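Local coordinates for protein metallo-carboxypeptidase (PDB 4A39) that is a zinc-dependent metallocarboxypeptidase of the M14 family, resembling the cytosolic carboxypeptidases, that probably removes C-terminal residues from peptides, at residues V135-A148 with R156-D168. Residues are numbered along the deposited sequence; the frame is centred on the assembly and turned at random.
Sequences VERALGIEGVERLA and RDIELLRVRRHPD
With CG set beside its own backbone N (chi1 -69°) and the chain extended from there to NE, Arg165 reaches the turn at 141-144 and grips the carbonyl of Glu142 side-on. NE (2.9 Å) and NH2 (3.2 Å) of Arg165 both donate to Glu142 O, which lies at the guanidinium edge; NH2 approaches in the carbonyl plane, whereas NE sits above it. CG2 of Ile141 meets the same edge, 3.5 Å from Arg165 NH2, and NH2 also bonds to Leu197 O, so the rotation of the group is well fixed. Beyond the turn, strands 144-148 and 157-163 pair antiparallel. Glu145 and Arg162 exchange two backbone hydrogen bonds, and Leu147 and Ala148 together face Leu160 in a classic beta bulge. The bulge turns Leu147 toward Arg162: Leu147 CD1 lies over one face of the guanidinium, toward the rim, 3.6 Å from Arg162 NH2, while Tyr215 holds Arg162 NH1. Where the side chains of Val144, Arg146, Leu161 and Val163 project, CD1 of Leu161 packs on Ala138 CB at 3.8 Å and its other methyl on Leu139. Farther along, Val135 CG2 rests 3.8 Å from Glu159 OE2, the carboxylate being anchored through OE1 to His131. One water links Arg146 NH1 to Asp157 OD2. The hairpin thus forms one margin of the mixed sheet of the carboxypeptidase domain, strand 144-151 outermost and 157-163 bonded on its other side to strand 212-217, with the end of helix 128-138 on one face and helix 252-264 against Leu147, Ala148 and Leu160 on the other.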
ATOM      1  N   VAL A 135      -8.774 -11.546   6.479  1.00 10.96           N
ATOM      2  CA  VAL A 135      -9.361 -11.332   7.795  1.00 10.30           C
ATOM      3  C   VAL A 135      -9.781 -12.668   8.402  1.00 11.45           C
ATOM      4  O   VAL A 135      -9.507 -12.934   9.576  1.00 11.03           O
ATOM      5  CB  VAL A 135     -10.577 -10.375   7.726  1.00  9.59           C
ATOM      6  CG1 VAL A 135     -11.303 -10.354   9.063  1.00  9.82           C
ATOM      7  CG2 VAL A 135     -10.105  -8.966   7.381  1.00  9.44           C
ATOM      8  N   GLU A 136     -10.433 -13.509   7.601  1.00 11.98           N
ATOM      9  CA  GLU A 136     -10.869 -14.823   8.070  1.00 13.78           C
ATOM     10  C   GLU A 136      -9.663 -15.632   8.541  1.00 13.91           C
ATOM     11  O   GLU A 136      -9.714 -16.301   9.575  1.00 13.94           O
ATOM     12  CB  GLU A 136     -11.599 -15.579   6.950  1.00 13.80           C
ATOM     13  CG  GLU A 136     -11.690 -17.093   7.165  1.00 16.90           C
ATOM     14  CD  GLU A 136     -12.466 -17.803   6.068  1.00 17.58           C
ATOM     15  OE1 GLU A 136     -12.259 -17.477   4.879  1.00 18.48           O
ATOM     16  OE2 GLU A 136     -13.274 -18.698   6.393  1.00 20.91           O
ATOM     17  N   ARG A 137      -8.576 -15.564   7.780  1.00 12.40           N
ATOM     18  CA  ARG A 137      -7.362 -16.290   8.135  1.00 12.08           C
ATOM     19  C   ARG A 137      -6.755 -15.759   9.432  1.00 11.74           C
ATOM     20  O   ARG A 137      -6.319 -16.530  10.286  1.00 12.59           O
ATOM     21  CB  ARG A 137      -6.336 -16.184   7.002  1.00 12.77           C
ATOM     22  CG  ARG A 137      -4.991 -16.816   7.320  1.00 13.52           C
ATOM     23  CD  ARG A 137      -4.032 -16.659   6.150  1.00 16.25           C
ATOM     24  NE  ARG A 137      -4.525 -17.344   4.958  1.00 16.27           N
ATOM     25  CZ  ARG A 137      -4.555 -18.664   4.813  1.00 18.59           C
ATOM     26  NH1 ARG A 137      -4.102 -19.454   5.780  1.00 18.64           N
ATOM     27  NH2 ARG A 137      -5.027 -19.198   3.696  1.00 21.28           N
ATOM     28  N   ALA A 138      -6.735 -14.440   9.577  1.00 10.31           N
ATOM     29  CA  ALA A 138      -6.174 -13.809  10.766  1.00 11.29           C
ATOM     30  C   ALA A 138      -6.903 -14.209  12.044  1.00 11.68           C
ATOM     31  O   ALA A 138      -6.273 -14.518  13.055  1.00 11.50           O
ATOM     32  CB  ALA A 138      -6.197 -12.290  10.609  1.00 10.83           C
ATOM     33  N   LEU A 139      -8.231 -14.208  12.001  1.00 12.10           N
ATOM     34  CA  LEU A 139      -9.018 -14.555  13.183  1.00 13.18           C
ATOM     35  C   LEU A 139      -8.903 -16.024  13.585  1.00 14.42           C
ATOM     36  O   LEU A 139      -9.354 -16.414  14.663  1.00 16.59           O
ATOM     37  CB  LEU A 139     -10.483 -14.174  12.959  1.00 13.66           C
ATOM     38  CG  LEU A 139     -10.704 -12.674  12.721  1.00 13.67           C
ATOM     39  CD1 LEU A 139     -12.163 -12.411  12.381  1.00 15.58           C
ATOM     40  CD2 LEU A 139     -10.282 -11.887  13.954  1.00 14.97           C
ATOM     41  N   GLY A 140      -8.291 -16.832  12.725  1.00 14.45           N
ATOM     42  CA  GLY A 140      -8.118 -18.243  13.023  1.00 15.40           C
ATOM     43  C   GLY A 140      -6.758 -18.495  13.647  1.00 14.92           C
ATOM     44  O   GLY A 140      -6.445 -19.616  14.054  1.00 16.57           O
ATOM     45  N   ILE A 141      -5.949 -17.441  13.720  1.00 14.28           N
ATOM     46  CA  ILE A 141      -4.612 -17.523  14.296  1.00 14.26           C
ATOM     47  C   ILE A 141      -4.681 -17.295  15.800  1.00 14.97           C
ATOM     48  O   ILE A 141      -5.498 -16.517  16.289  1.00 13.33           O
ATOM     49  CB  ILE A 141      -3.663 -16.469  13.666  1.00 13.82           C
ATOM     50  CG1 ILE A 141      -3.427 -16.804  12.189  1.00 14.33           C
ATOM     51  CG2 ILE A 141      -2.342 -16.431  14.422  1.00 14.28           C
ATOM     52  CD1 ILE A 141      -2.515 -15.824  11.461  1.00 14.31           C
ATOM     53  N   GLU A 142      -3.814 -17.981  16.535  1.00 16.32           N
ATOM     54  CA  GLU A 142      -3.799 -17.852  17.980  1.00 16.60           C
ATOM     55  C   GLU A 142      -3.451 -16.440  18.440  1.00 15.80           C
ATOM     56  O   GLU A 142      -2.465 -15.850  17.990  1.00 17.27           O
ATOM     57  CB  GLU A 142      -2.800 -18.838  18.583  1.00 18.50           C
ATOM     58  CG  GLU A 142      -2.866 -18.903  20.093  1.00 22.27           C
ATOM     59  CD  GLU A 142      -1.498 -18.994  20.725  1.00 23.45           C
ATOM     60  OE1 GLU A 142      -0.791 -19.996  20.479  1.00 25.50           O
ATOM     61  OE2 GLU A 142      -1.129 -18.055  21.464  1.00 26.08           O
ATOM     62  N   GLY A 143      -4.276 -15.903  19.336  1.00 15.31           N
ATOM     63  CA  GLY A 143      -4.037 -14.575  19.873  1.00 14.82           C
ATOM     64  C   GLY A 143      -4.581 -13.424  19.050  1.00 13.54           C
ATOM     65  O   GLY A 143      -4.422 -12.263  19.427  1.00 13.53           O
ATOM     66  N   VAL A 144      -5.232 -13.735  17.934  1.00 13.32           N
ATOM     67  CA  VAL A 144      -5.779 -12.696  17.066  1.00 13.05           C
ATOM     68  C   VAL A 144      -7.286 -12.532  17.217  1.00 13.09           C
ATOM     69  O   VAL A 144      -8.041 -13.507  17.183  1.00 13.47           O
ATOM     70  CB  VAL A 144      -5.466 -12.990  15.581  1.00 11.21           C
ATOM     71  CG1 VAL A 144      -5.949 -11.844  14.705  1.00 10.63           C
ATOM     72  CG2 VAL A 144      -3.972 -13.205  15.398  1.00 10.76           C
ATOM     73  N   GLU A 145      -7.718 -11.287  17.382  1.00 12.75           N
ATOM     74  CA  GLU A 145      -9.133 -10.981  17.530  1.00 13.60           C
ATOM     75  C   GLU A 145      -9.470  -9.661  16.860  1.00 12.97           C
ATOM     76  O   GLU A 145      -8.594  -8.818  16.667  1.00 12.57           O
ATOM     77  CB  GLU A 145      -9.502 -10.895  19.010  1.00 16.64           C
ATOM     78  CG  GLU A 145      -9.607 -12.234  19.714  1.00 20.73           C
ATOM     79  CD  GLU A 145      -9.884 -12.084  21.197  1.00 23.35           C
ATOM     80  OE1 GLU A 145     -10.646 -11.165  21.572  1.00 27.06           O
ATOM     81  OE2 GLU A 145      -9.348 -12.889  21.988  1.00 25.81           O
ATOM     82  N   ARG A 146     -10.735  -9.489  16.487  1.00 12.12           N
ATOM     83  CA  ARG A 146     -11.154  -8.234  15.882  1.00 12.59           C
ATOM     84  C   ARG A 146     -11.492  -7.321  17.053  1.00 12.88           C
ATOM     85  O   ARG A 146     -12.545  -7.458  17.682  1.00 13.71           O
ATOM     86  CB  ARG A 146     -12.385  -8.415  14.989  1.00 13.64           C
ATOM     87  CG  ARG A 146     -12.652  -7.198  14.116  1.00 13.55           C
ATOM     88  CD  ARG A 146     -13.925  -7.333  13.300  1.00 13.07           C
ATOM     89  NE  ARG A 146     -15.118  -7.224  14.135  1.00 12.21           N
ATOM     90  CZ  ARG A 146     -16.358  -7.158  13.661  1.00 12.04           C
ATOM     91  NH1 ARG A 146     -16.577  -7.192  12.353  1.00 11.72           N
ATOM     92  NH2 ARG A 146     -17.382  -7.046  14.499  1.00 13.01           N
ATOM     93  N   LEU A 147     -10.585  -6.398  17.351  1.00 11.21           N
ATOM     94  CA  LEU A 147     -10.755  -5.469  18.462  1.00 11.51           C
ATOM     95  C   LEU A 147     -11.897  -4.488  18.258  1.00 11.57           C
ATOM     96  O   LEU A 147     -12.700  -4.253  19.163  1.00 11.99           O
ATOM     97  CB  LEU A 147      -9.460  -4.686  18.694  1.00 11.50           C
ATOM     98  CG  LEU A 147      -9.495  -3.705  19.867  1.00 12.26           C
ATOM     99  CD1 LEU A 147      -9.787  -4.462  21.156  1.00 12.47           C
ATOM    100  CD2 LEU A 147      -8.171  -2.969  19.970  1.00 12.20           C
ATOM    101  N   ALA A 148     -11.962  -3.912  17.067  1.00 11.80           N
ATOM    102  CA  ALA A 148     -12.995  -2.941  16.738  1.00 11.17           C
ATOM    103  C   ALA A 148     -13.251  -2.951  15.239  1.00 10.96           C
ATOM    104  O   ALA A 148     -12.510  -3.571  14.481  1.00  9.16           O
ATOM    105  CB  ALA A 148     -12.555  -1.553  17.177  1.00 10.22           C
ATOM    106  N   ARG A 156     -18.699   0.042   4.235  1.00  6.52           N
ATOM    107  CA  ARG A 156     -17.840  -1.134   4.178  1.00  6.87           C
ATOM    108  C   ARG A 156     -17.043  -1.191   5.483  1.00  6.81           C
ATOM    109  O   ARG A 156     -16.759  -0.156   6.089  1.00  9.05           O
ATOM    110  CB  ARG A 156     -16.904  -1.052   2.967  1.00  6.66           C
ATOM    111  CG  ARG A 156     -17.637  -1.121   1.629  1.00  7.10           C
ATOM    112  CD  ARG A 156     -16.675  -1.277   0.458  1.00  8.39           C
ATOM    113  NE  ARG A 156     -17.386  -1.501  -0.800  1.00  9.15           N
ATOM    114  CZ  ARG A 156     -17.982  -0.545  -1.510  1.00  9.67           C
ATOM    115  NH1 ARG A 156     -17.951   0.715  -1.098  1.00  9.28           N
ATOM    116  NH2 ARG A 156     -18.621  -0.857  -2.630  1.00 12.63           N
ATOM    117  N   ASP A 157     -16.700  -2.398   5.923  1.00  7.32           N
ATOM    118  CA  ASP A 157     -15.963  -2.580   7.173  1.00  7.88           C
ATOM    119  C   ASP A 157     -14.501  -2.146   7.166  1.00  7.57           C
ATOM    120  O   ASP A 157     -13.783  -2.370   6.196  1.00  7.82           O
ATOM    121  CB  ASP A 157     -15.989  -4.050   7.610  1.00 10.16           C
ATOM    122  CG  ASP A 157     -17.325  -4.479   8.182  1.00 13.92           C
ATOM    123  OD1 ASP A 157     -18.029  -3.622   8.747  1.00 17.58           O
ATOM    124  OD2 ASP A 157     -17.653  -5.681   8.090  1.00 16.56           O
ATOM    125  N   ILE A 158     -14.075  -1.542   8.274  1.00  8.28           N
ATOM    126  CA  ILE A 158     -12.684  -1.137   8.474  1.00  9.02           C
ATOM    127  C   ILE A 158     -12.269  -1.916   9.726  1.00  8.42           C
ATOM    128  O   ILE A 158     -12.370  -1.409  10.842  1.00  8.09           O
ATOM    129  CB  ILE A 158     -12.533   0.374   8.786  1.00 10.21           C
ATOM    130  CG1 ILE A 158     -13.248   1.220   7.731  1.00 13.02           C
ATOM    131  CG2 ILE A 158     -11.056   0.736   8.848  1.00  8.90           C
ATOM    132  CD1 ILE A 158     -12.641   1.130   6.367  1.00 14.61           C
ATOM    133  N   GLU A 159     -11.818  -3.152   9.549  1.00  8.78           N
ATOM    134  CA  GLU A 159     -11.429  -3.971  10.695  1.00  8.56           C
ATOM    135  C   GLU A 159     -10.131  -3.562  11.370  1.00  9.27           C
ATOM    136  O   GLU A 159      -9.147  -3.248  10.706  1.00  8.06           O
ATOM    137  CB  GLU A 159     -11.313  -5.445  10.293  1.00 10.37           C
ATOM    138  CG  GLU A 159     -12.602  -6.054   9.770  1.00 11.75           C
ATOM    139  CD  GLU A 159     -12.663  -6.079   8.259  1.00 12.99           C
ATOM    140  OE1 GLU A 159     -12.073  -5.176   7.625  1.00 10.48           O
ATOM    141  OE2 GLU A 159     -13.310  -6.997   7.707  1.00 12.98           O
ATOM    142  N   LEU A 160     -10.148  -3.569  12.701  1.00  8.32           N
ATOM    143  CA  LEU A 160      -8.966  -3.279  13.504  1.00  7.75           C
ATOM    144  C   LEU A 160      -8.688  -4.587  14.235  1.00  8.32           C
ATOM    145  O   LEU A 160      -9.465  -5.003  15.100  1.00  8.72           O
ATOM    146  CB  LEU A 160      -9.237  -2.167  14.525  1.00  7.40           C
ATOM    147  CG  LEU A 160      -8.160  -1.957  15.601  1.00  9.55           C
ATOM    148  CD1 LEU A 160      -6.796  -1.767  14.950  1.00 10.87           C
ATOM    149  CD2 LEU A 160      -8.524  -0.754  16.460  1.00  9.02           C
ATOM    150  N   LEU A 161      -7.595  -5.246  13.871  1.00  6.72           N
ATOM    151  CA  LEU A 161      -7.233  -6.516  14.488  1.00  7.16           C
ATOM    152  C   LEU A 161      -6.184  -6.310  15.565  1.00  7.15           C
ATOM    153  O   LEU A 161      -5.337  -5.431  15.443  1.00  8.43           O
ATOM    154  CB  LEU A 161      -6.673  -7.478  13.434  1.00  8.06           C
ATOM    155  CG  LEU A 161      -7.502  -7.679  12.163  1.00 10.29           C
ATOM    156  CD1 LEU A 161      -6.728  -8.553  11.187  1.00  9.29           C
ATOM    157  CD2 LEU A 161      -8.848  -8.304  12.512  1.00 11.86           C
ATOM    158  N   ARG A 162      -6.253  -7.107  16.629  1.00  6.61           N
ATOM    159  CA  ARG A 162      -5.260  -7.009  17.691  1.00  8.25           C
ATOM    160  C   ARG A 162      -4.647  -8.371  17.949  1.00  8.95           C
ATOM    161  O   ARG A 162      -5.357  -9.371  18.094  1.00  9.67           O
ATOM    162  CB  ARG A 162      -5.857  -6.463  19.000  1.00 10.21           C
ATOM    163  CG  ARG A 162      -4.827  -6.452  20.143  1.00 11.07           C
ATOM    164  CD  ARG A 162      -5.216  -5.554  21.308  1.00 13.48           C
ATOM    165  NE  ARG A 162      -6.338  -6.079  22.078  1.00 13.47           N
ATOM    166  CZ  ARG A 162      -6.840  -5.482  23.154  1.00 15.84           C
ATOM    167  NH1 ARG A 162      -6.318  -4.339  23.581  1.00 16.15           N
ATOM    168  NH2 ARG A 162      -7.860  -6.026  23.804  1.00 14.25           N
ATOM    169  N   VAL A 163      -3.319  -8.404  17.976  1.00  7.64           N
ATOM    170  CA  VAL A 163      -2.585  -9.632  18.236  1.00  9.61           C
ATOM    171  C   VAL A 163      -2.053  -9.492  19.659  1.00  9.09           C
ATOM    172  O   VAL A 163      -1.205  -8.645  19.934  1.00 10.23           O
ATOM    173  CB  VAL A 163      -1.401  -9.796  17.255  1.00  8.80           C
ATOM    174  CG1 VAL A 163      -0.740 -11.147  17.457  1.00  8.81           C
ATOM    175  CG2 VAL A 163      -1.887  -9.648  15.820  1.00  8.44           C
ATOM    176  N   ARG A 164      -2.579 -10.308  20.567  1.00 11.69           N
ATOM    177  CA  ARG A 164      -2.172 -10.271  21.970  1.00 12.70           C
ATOM    178  C   ARG A 164      -2.053 -11.703  22.476  1.00 14.57           C
ATOM    179  O   ARG A 164      -3.053 -12.415  22.581  1.00 16.56           O
ATOM    180  CB  ARG A 164      -3.217  -9.498  22.786  1.00 13.59           C
ATOM    181  CG  ARG A 164      -2.946  -9.395  24.285  1.00 13.03           C
ATOM    182  CD  ARG A 164      -3.959  -8.445  24.940  1.00 16.01           C
ATOM    183  NE  ARG A 164      -3.851  -8.369  26.398  1.00 19.04           N
ATOM    184  CZ  ARG A 164      -2.908  -7.701  27.059  1.00 19.48           C
ATOM    185  NH1 ARG A 164      -1.971  -7.035  26.400  1.00 19.13           N
ATOM    186  NH2 ARG A 164      -2.905  -7.697  28.388  1.00 19.64           N
ATOM    187  N   ARG A 165      -0.832 -12.127  22.785  1.00 15.29           N
ATOM    188  CA  ARG A 165      -0.605 -13.486  23.259  1.00 16.30           C
ATOM    189  C   ARG A 165      -0.180 -13.573  24.721  1.00 16.53           C
ATOM    190  O   ARG A 165      -0.046 -14.668  25.269  1.00 19.10           O
ATOM    191  CB  ARG A 165       0.425 -14.182  22.364  1.00 15.63           C
ATOM    192  CG  ARG A 165      -0.110 -14.464  20.966  1.00 16.13           C
ATOM    193  CD  ARG A 165       0.921 -15.093  20.049  1.00 17.05           C
ATOM    194  NE  ARG A 165       0.334 -15.409  18.746  1.00 16.39           N
ATOM    195  CZ  ARG A 165       1.019 -15.852  17.698  1.00 17.00           C
ATOM    196  NH1 ARG A 165       2.330 -16.038  17.784  1.00 17.15           N
ATOM    197  NH2 ARG A 165       0.392 -16.113  16.559  1.00 16.83           N
ATOM    198  N   HIS A 166       0.029 -12.420  25.346  1.00 18.15           N
ATOM    199  CA  HIS A 166       0.416 -12.360  26.754  1.00 18.99           C
ATOM    200  C   HIS A 166      -0.423 -11.297  27.448  1.00 19.84           C
ATOM    201  O   HIS A 166      -0.350 -10.117  27.110  1.00 19.92           O
ATOM    202  CB  HIS A 166       1.905 -12.030  26.893  1.00 20.14           C
ATOM    203  CG  HIS A 166       2.805 -13.203  26.662  1.00 21.85           C
ATOM    204  ND1 HIS A 166       2.853 -13.880  25.462  1.00 22.37           N
ATOM    205  CD2 HIS A 166       3.680 -13.829  27.484  1.00 22.20           C
ATOM    206  CE1 HIS A 166       3.717 -14.875  25.556  1.00 22.33           C
ATOM    207  NE2 HIS A 166       4.234 -14.865  26.771  1.00 23.56           N
ATOM    208  N   PRO A 167      -1.223 -11.703  28.445  1.00 21.67           N
ATOM    209  CA  PRO A 167      -2.099 -10.807  29.206  1.00 22.47           C
ATOM    210  C   PRO A 167      -1.418  -9.744  30.063  1.00 23.19           C
ATOM    211  O   PRO A 167      -2.078  -9.084  30.869  1.00 25.63           O
ATOM    212  CB  PRO A 167      -2.919 -11.777  30.049  1.00 22.27           C
ATOM    213  CG  PRO A 167      -1.927 -12.853  30.340  1.00 22.24           C
ATOM    214  CD  PRO A 167      -1.289 -13.073  28.987  1.00 21.58           C
ATOM    215  N   ASP A 168      -0.111  -9.569  29.897  1.00 23.54           N
ATOM    216  CA  ASP A 168       0.609  -8.575  30.683  1.00 23.68           C
ATOM    217  C   ASP A 168       1.589  -7.725  29.875  1.00 23.94           C
ATOM    218  O   ASP A 168       2.434  -7.035  30.448  1.00 24.79           O
ATOM    219  CB  ASP A 168       1.340  -9.260  31.845  1.00 25.31           C
ATOM    220  CG  ASP A 168       2.337 -10.303  31.376  1.00 27.14           C
ATOM    221  OD1 ASP A 168       1.964 -11.152  30.536  1.00 29.05           O
ATOM    222  OD2 ASP A 168       3.492 -10.280  31.857  1.00 28.18           O
TER
HETATM  223  O   HOH W   1     -18.846  -6.520  10.763  1.00 13.13           O